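Local coordinates for hypothetical protein (Bacteroides caccae, PDB 4M8R) that is of unknown function but belongs to the DUF4784 family, joining an Ig-like N-terminal domain to a WD40-like domain, and packs as a tetramer in the deposited assembly, at the interface of chains A and B and the interface of chains A and C. Residues are numbered along the deposited sequence; one frame, centred on the assembly and turned at random. Chains: chain A/B/C, hypothetical protein.

Contact 1: the interface of chains A and B. Residues chain A 203, 206, 208, 219-221, 241, 264, 268, 289; chain B 56-58.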
# COMPACT_ATOMS: atom_id res chain seq x y z
N SER A 203 16.94 2.10 10.56
CA SER A 203 15.69 2.85 10.75
C SER A 203 14.56 2.22 9.95
O SER A 203 13.41 2.24 10.38
CB SER A 203 15.85 4.32 10.35
OG SER A 203 16.11 4.46 8.97
N ASP A 206 16.13 4.67 5.67
CA ASP A 206 16.95 5.88 5.70
C ASP A 206 18.30 5.59 6.33
O ASP A 206 18.42 4.70 7.17
CB ASP A 206 16.25 7.00 6.48
CG ASP A 206 14.93 7.44 5.85
OD1 ASP A 206 13.89 6.81 6.16
OD2 ASP A 206 14.94 8.41 5.06
N ALA A 208 21.02 7.51 8.61
CA ALA A 208 21.22 8.68 9.44
C ALA A 208 22.69 8.89 9.70
O ALA A 208 23.51 8.03 9.39
CB ALA A 208 20.46 8.54 10.76
N LEU A 219 21.52 14.56 15.22
CA LEU A 219 21.20 13.44 14.35
C LEU A 219 20.65 13.98 13.03
O LEU A 219 19.76 14.81 13.02
CB LEU A 219 20.16 12.54 15.03
CG LEU A 219 19.80 11.25 14.30
CD1 LEU A 219 21.01 10.34 14.17
CD2 LEU A 219 18.67 10.55 15.04
N TYR A 220 21.21 13.49 11.92
CA TYR A 220 20.86 13.96 10.58
C TYR A 220 20.37 12.82 9.71
O TYR A 220 20.78 11.68 9.88
CB TYR A 220 22.08 14.54 9.88
CG TYR A 220 22.53 15.92 10.33
CD1 TYR A 220 23.17 16.09 11.55
CD2 TYR A 220 22.35 17.03 9.51
CE1 TYR A 220 23.60 17.35 11.96
CE2 TYR A 220 22.77 18.29 9.91
CZ TYR A 220 23.40 18.44 11.12
OH TYR A 220 23.81 19.69 11.51
N ASN A 221 19.51 13.15 8.75
CA ASN A 221 19.19 12.24 7.66
C ASN A 221 20.06 12.61 6.48
O ASN A 221 19.94 13.70 5.94
CB ASN A 221 17.72 12.36 7.28
CG ASN A 221 17.32 11.35 6.23
OD1 ASN A 221 18.06 11.10 5.27
ND2 ASN A 221 16.15 10.75 6.40
N MSE A 241 17.64 16.83 13.16
CA MSE A 241 16.43 16.72 13.96
C MSE A 241 16.26 17.98 14.76
O MSE A 241 17.25 18.61 15.13
CB MSE A 241 16.56 15.56 14.94
CG MSE A 241 16.62 14.21 14.23
SE MSE A 241 14.79 13.54 14.01
CE MSE A 241 14.74 12.70 15.77
N PHE A 264 19.90 1.64 15.01
CA PHE A 264 18.68 2.07 15.68
C PHE A 264 18.02 0.87 16.36
O PHE A 264 17.79 -0.15 15.72
CB PHE A 264 17.66 2.64 14.69
CG PHE A 264 17.89 4.08 14.32
CD1 PHE A 264 17.63 5.09 15.23
CD2 PHE A 264 18.33 4.43 13.05
CE1 PHE A 264 17.83 6.42 14.88
CE2 PHE A 264 18.53 5.75 12.69
CZ PHE A 264 18.28 6.75 13.62
N ASN A 268 13.33 3.47 16.93
CA ASN A 268 14.26 4.48 16.40
C ASN A 268 14.53 5.66 17.33
O ASN A 268 14.76 6.77 16.87
CB ASN A 268 13.79 4.97 15.02
CG ASN A 268 13.76 3.85 13.98
OD1 ASN A 268 14.25 2.75 14.22
ND2 ASN A 268 13.18 4.14 12.82
N TYR A 289 18.65 10.82 20.94
CA TYR A 289 18.62 12.15 20.32
C TYR A 289 17.90 13.21 21.17
O TYR A 289 18.04 14.41 20.89
CB TYR A 289 18.06 12.13 18.88
CG TYR A 289 16.63 11.63 18.70
CD1 TYR A 289 15.55 12.35 19.20
CD2 TYR A 289 16.37 10.46 17.99
CE1 TYR A 289 14.24 11.91 19.02
CE2 TYR A 289 15.07 10.02 17.81
CZ TYR A 289 14.02 10.74 18.32
OH TYR A 289 12.73 10.29 18.13
N LEU B 56 9.99 12.37 15.36
CA LEU B 56 10.62 11.06 15.36
C LEU B 56 11.53 10.98 14.14
O LEU B 56 11.31 11.70 13.16
CB LEU B 56 9.56 9.95 15.34
CG LEU B 56 8.93 9.54 14.00
CD1 LEU B 56 8.08 8.29 14.17
CD2 LEU B 56 8.11 10.66 13.37
N PHE B 57 12.55 10.13 14.20
CA PHE B 57 13.34 9.82 13.02
C PHE B 57 12.77 8.57 12.34
O PHE B 57 12.55 7.56 13.00
CB PHE B 57 14.82 9.59 13.36
CG PHE B 57 15.70 9.48 12.14
CD1 PHE B 57 15.82 8.28 11.46
CD2 PHE B 57 16.35 10.60 11.64
CE1 PHE B 57 16.60 8.19 10.32
CE2 PHE B 57 17.13 10.51 10.50
CZ PHE B 57 17.25 9.30 9.84
N PRO B 58 12.55 8.63 11.01
CA PRO B 58 12.75 9.76 10.11
C PRO B 58 11.62 10.78 10.17
O PRO B 58 10.48 10.43 10.43
CB PRO B 58 12.74 9.11 8.72
CG PRO B 58 11.86 7.92 8.89
CD PRO B 58 12.10 7.43 10.29

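Contact 2: the interface of chains A and C. Residues chain A 116, 133, 135-136, 375, 378; chain C 116, 133, 135-136, 375, 378.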
# COMPACT_ATOMS: atom_id res chain seq x y z
N ASP A 116 18.54 -7.89 -7.08
CA ASP A 116 19.06 -8.99 -6.27
C ASP A 116 20.20 -8.52 -5.38
O ASP A 116 21.06 -7.75 -5.80
CB ASP A 116 19.53 -10.17 -7.15
CG ASP A 116 20.73 -9.82 -8.03
OD1 ASP A 116 20.60 -8.89 -8.86
OD2 ASP A 116 21.78 -10.48 -7.90
N TYR A 133 30.20 -11.88 -3.96
CA TYR A 133 29.17 -12.88 -4.22
C TYR A 133 27.96 -12.28 -4.93
O TYR A 133 27.49 -11.20 -4.58
CB TYR A 133 28.71 -13.56 -2.92
CG TYR A 133 27.51 -14.46 -3.09
CD1 TYR A 133 27.67 -15.79 -3.46
CD2 TYR A 133 26.22 -13.98 -2.90
CE1 TYR A 133 26.57 -16.62 -3.64
CE2 TYR A 133 25.12 -14.79 -3.08
CZ TYR A 133 25.30 -16.11 -3.44
OH TYR A 133 24.20 -16.92 -3.61
N GLU A 135 24.30 -14.27 -6.89
CA GLU A 135 23.72 -15.56 -7.24
C GLU A 135 23.72 -15.80 -8.75
O GLU A 135 23.94 -14.87 -9.53
CB GLU A 135 22.34 -15.75 -6.62
CG GLU A 135 21.26 -14.81 -7.10
CD GLU A 135 19.97 -15.03 -6.34
OE1 GLU A 135 19.40 -16.14 -6.45
OE2 GLU A 135 19.53 -14.09 -5.63
N GLU A 136 23.46 -17.04 -9.14
CA GLU A 136 23.78 -17.54 -10.48
C GLU A 136 23.24 -16.68 -11.63
O GLU A 136 22.27 -15.93 -11.48
CB GLU A 136 23.33 -19.00 -10.63
CG GLU A 136 24.08 -19.78 -11.70
CD GLU A 136 24.56 -21.13 -11.21
OE1 GLU A 136 25.24 -21.16 -10.16
OE2 GLU A 136 24.28 -22.16 -11.87
N ARG A 375 21.28 -9.08 4.75
CA ARG A 375 20.66 -9.28 3.46
C ARG A 375 19.16 -9.11 3.64
O ARG A 375 18.51 -9.96 4.24
CB ARG A 375 20.99 -10.67 2.91
CG ARG A 375 20.91 -10.72 1.39
CD ARG A 375 20.51 -12.08 0.84
NE ARG A 375 21.47 -13.14 1.14
CZ ARG A 375 21.62 -14.25 0.42
NH1 ARG A 375 20.90 -14.46 -0.68
NH2 ARG A 375 22.52 -15.15 0.79
N ARG A 378 16.12 -11.50 2.99
CA ARG A 378 15.90 -12.50 4.03
C ARG A 378 15.29 -11.80 5.22
O ARG A 378 15.34 -10.57 5.32
CB ARG A 378 17.23 -13.13 4.45
CG ARG A 378 17.94 -13.88 3.34
CD ARG A 378 17.15 -15.12 2.94
NE ARG A 378 17.89 -15.98 2.02
CZ ARG A 378 17.94 -15.84 0.70
NH1 ARG A 378 17.29 -14.85 0.08
NH2 ARG A 378 18.64 -16.70 -0.02
N ASP C 116 12.78 -17.11 -0.43
CA ASP C 116 13.68 -17.14 -1.58
C ASP C 116 13.18 -18.12 -2.63
O ASP C 116 12.73 -19.22 -2.31
CB ASP C 116 15.12 -17.48 -1.18
CG ASP C 116 15.27 -18.90 -0.62
OD1 ASP C 116 14.62 -19.21 0.39
OD2 ASP C 116 16.04 -19.70 -1.20
N TYR C 133 17.71 -26.33 -7.63
CA TYR C 133 18.54 -25.18 -7.31
C TYR C 133 17.97 -24.36 -6.16
O TYR C 133 16.76 -24.11 -6.09
CB TYR C 133 18.71 -24.28 -8.54
CG TYR C 133 19.39 -22.96 -8.24
CD1 TYR C 133 20.78 -22.85 -8.26
CD2 TYR C 133 18.65 -21.82 -7.92
CE1 TYR C 133 21.41 -21.65 -7.97
CE2 TYR C 133 19.27 -20.62 -7.64
CZ TYR C 133 20.65 -20.54 -7.66
OH TYR C 133 21.27 -19.35 -7.37
N GLU C 135 19.76 -20.90 -3.73
CA GLU C 135 20.98 -20.12 -3.54
C GLU C 135 21.63 -20.41 -2.19
O GLU C 135 21.03 -21.03 -1.32
CB GLU C 135 20.75 -18.63 -3.75
CG GLU C 135 19.82 -17.95 -2.77
CD GLU C 135 19.58 -16.50 -3.16
OE1 GLU C 135 20.56 -15.72 -3.15
OE2 GLU C 135 18.41 -16.16 -3.47
N GLU C 136 22.87 -19.95 -2.04
CA GLU C 136 23.79 -20.46 -1.01
C GLU C 136 23.22 -20.45 0.42
O GLU C 136 22.31 -19.68 0.74
CB GLU C 136 25.13 -19.70 -1.07
CG GLU C 136 26.31 -20.47 -0.49
CD GLU C 136 27.52 -20.46 -1.41
OE1 GLU C 136 27.36 -20.84 -2.59
OE2 GLU C 136 28.63 -20.10 -0.95
N ARG C 375 10.92 -16.65 -12.47
CA ARG C 375 11.37 -16.32 -11.13
C ARG C 375 10.88 -14.90 -10.84
O ARG C 375 11.39 -13.94 -11.40
CB ARG C 375 12.90 -16.39 -11.03
CG ARG C 375 13.38 -16.66 -9.62
CD ARG C 375 14.74 -16.06 -9.30
NE ARG C 375 15.82 -16.62 -10.09
CZ ARG C 375 17.10 -16.65 -9.72
NH1 ARG C 375 17.48 -16.17 -8.53
NH2 ARG C 375 18.01 -17.19 -10.53
N ARG C 378 12.76 -11.59 -9.89
CA ARG C 378 13.35 -10.90 -11.03
C ARG C 378 12.22 -10.24 -11.81
O ARG C 378 11.05 -10.56 -11.62
CB ARG C 378 14.07 -11.89 -11.95
CG ARG C 378 15.22 -12.62 -11.30
CD ARG C 378 16.35 -11.66 -10.98
NE ARG C 378 17.56 -12.35 -10.54
CZ ARG C 378 17.82 -12.72 -9.29
NH1 ARG C 378 16.96 -12.50 -8.30
NH2 ARG C 378 18.97 -13.34 -9.02

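Contact 1: the interface of chains A and B
A loop of the Ig-like domain of chain B plugs into the WD40-like domain of chain A, a DUF4784 pairing of the two domain types across chains. B:Phe57 is the plug and hides 145 Å² against chain A. Its CG lies anti to the backbone N (chi1 -171°), and the ring enters a pocket lined by strands 208-212, 217-221 and 262-264 and nearby loops. At the tip, CZ of the B:Phe57 ring meets the methyl CB of A:Ala208 at 3.4 Å. A:Phe264 crosses the plug at about a right angle, its CZ 3.6 Å from CD1 of B:Phe57. The CB of A:Asn221 meets the ring atom CE2 of B:Phe57 at 3.8 Å, while A:Ser203 CB sits at the ring edge, in plane. A:Met241 is a selenomethionine bent at chi2 and chi3. Its CE lies over the centre of the A:Tyr289 ring and also reaches CB of B:Phe57 at 3.9 Å.

B:Pro58 follows a cis peptide bond, and its CB lies over one face of the B:Phe57 ring, toward the rim. CG of B:Pro58 packs 3.6 Å from the carboxylate OD1 of A:Asp206. The other oxygen, A:Asp206 OD2, accepts a hydrogen bond of 3.0 Å from the amide ND2 of A:Asn221, which comes from above the carboxylate plane. This bond ties together two residues of the pocket wall. The amide ND2 of A:Asn268 donates 3.1 Å to the carbonyl O of A:Ser203, on a lone pair and nearly straight (167° at H). The same amide makes a weak hydrogen bond to the carbonyl O of B:Phe57.

Contact 2: the interface of chains A and C
The carboxylate oxygen OE1 of A:Glu135 is held by a charged hydrogen bond of 2.8 Å from NH1 of C:Arg375. Two arginines grip this carboxylate, C:Arg375 at OE1 and C:Arg378 at OE2. A:Glu135 and C:Arg375 meet tip to tip, and NH1 comes from above the carboxylate plane, 67° out of it. At the second oxygen, OE2 of A:Glu135 forms a longer salt bridge of 3.5 Å with NH2 of C:Arg378. That guanidinium stands nearly perpendicular to the carboxylate, at 87°. C:Arg375 NH1 lies over one face of it, and CB of A:Asp116 covers the opposite face. The two-fold repeats each contact with the chains exchanged.

The two glutamates also meet each other. A:Glu135 OE1 is 3.1 Å from C:Glu135 OE2, a clash of acceptors unless a proton is shared. Such closeness would probably raise the pKa of one carboxylate, while the four arginines would offset the charge. An alanine at A:Glu135 would remove the carboxylate and would probably leave the stacked guanidiniums of C:Arg375 and C:Arg378 with less counter-charge. The chain of A:Glu135 starts in the crowded position (chi1 65°) and extends beyond CG toward chain C. The hydroxyl OH of A:Tyr133 packs beside CB of C:Glu135. A:Tyr133 ends strand 128-133, A:Glu135 lies in the loop just after it, and both arginines come from the loop between strands 368-373 and 381-387.

The C-alpha centres of contact 1 and contact 2 are about 31 Å apart, and they share no residue. Chain A takes part in both, so it touches two neighbours at once through separate surfaces. Contact 1 is an apolar plug-in-pocket joint in which different residues of the two chains meet, and a twin patch exists with the chains exchanged. Contact 2 is a charged patch in which the same residues of both chains meet around the two-fold. Two different two-fold interfaces could together build the four-chain deposited assembly. The crystal does not establish that this tetramer forms in solution.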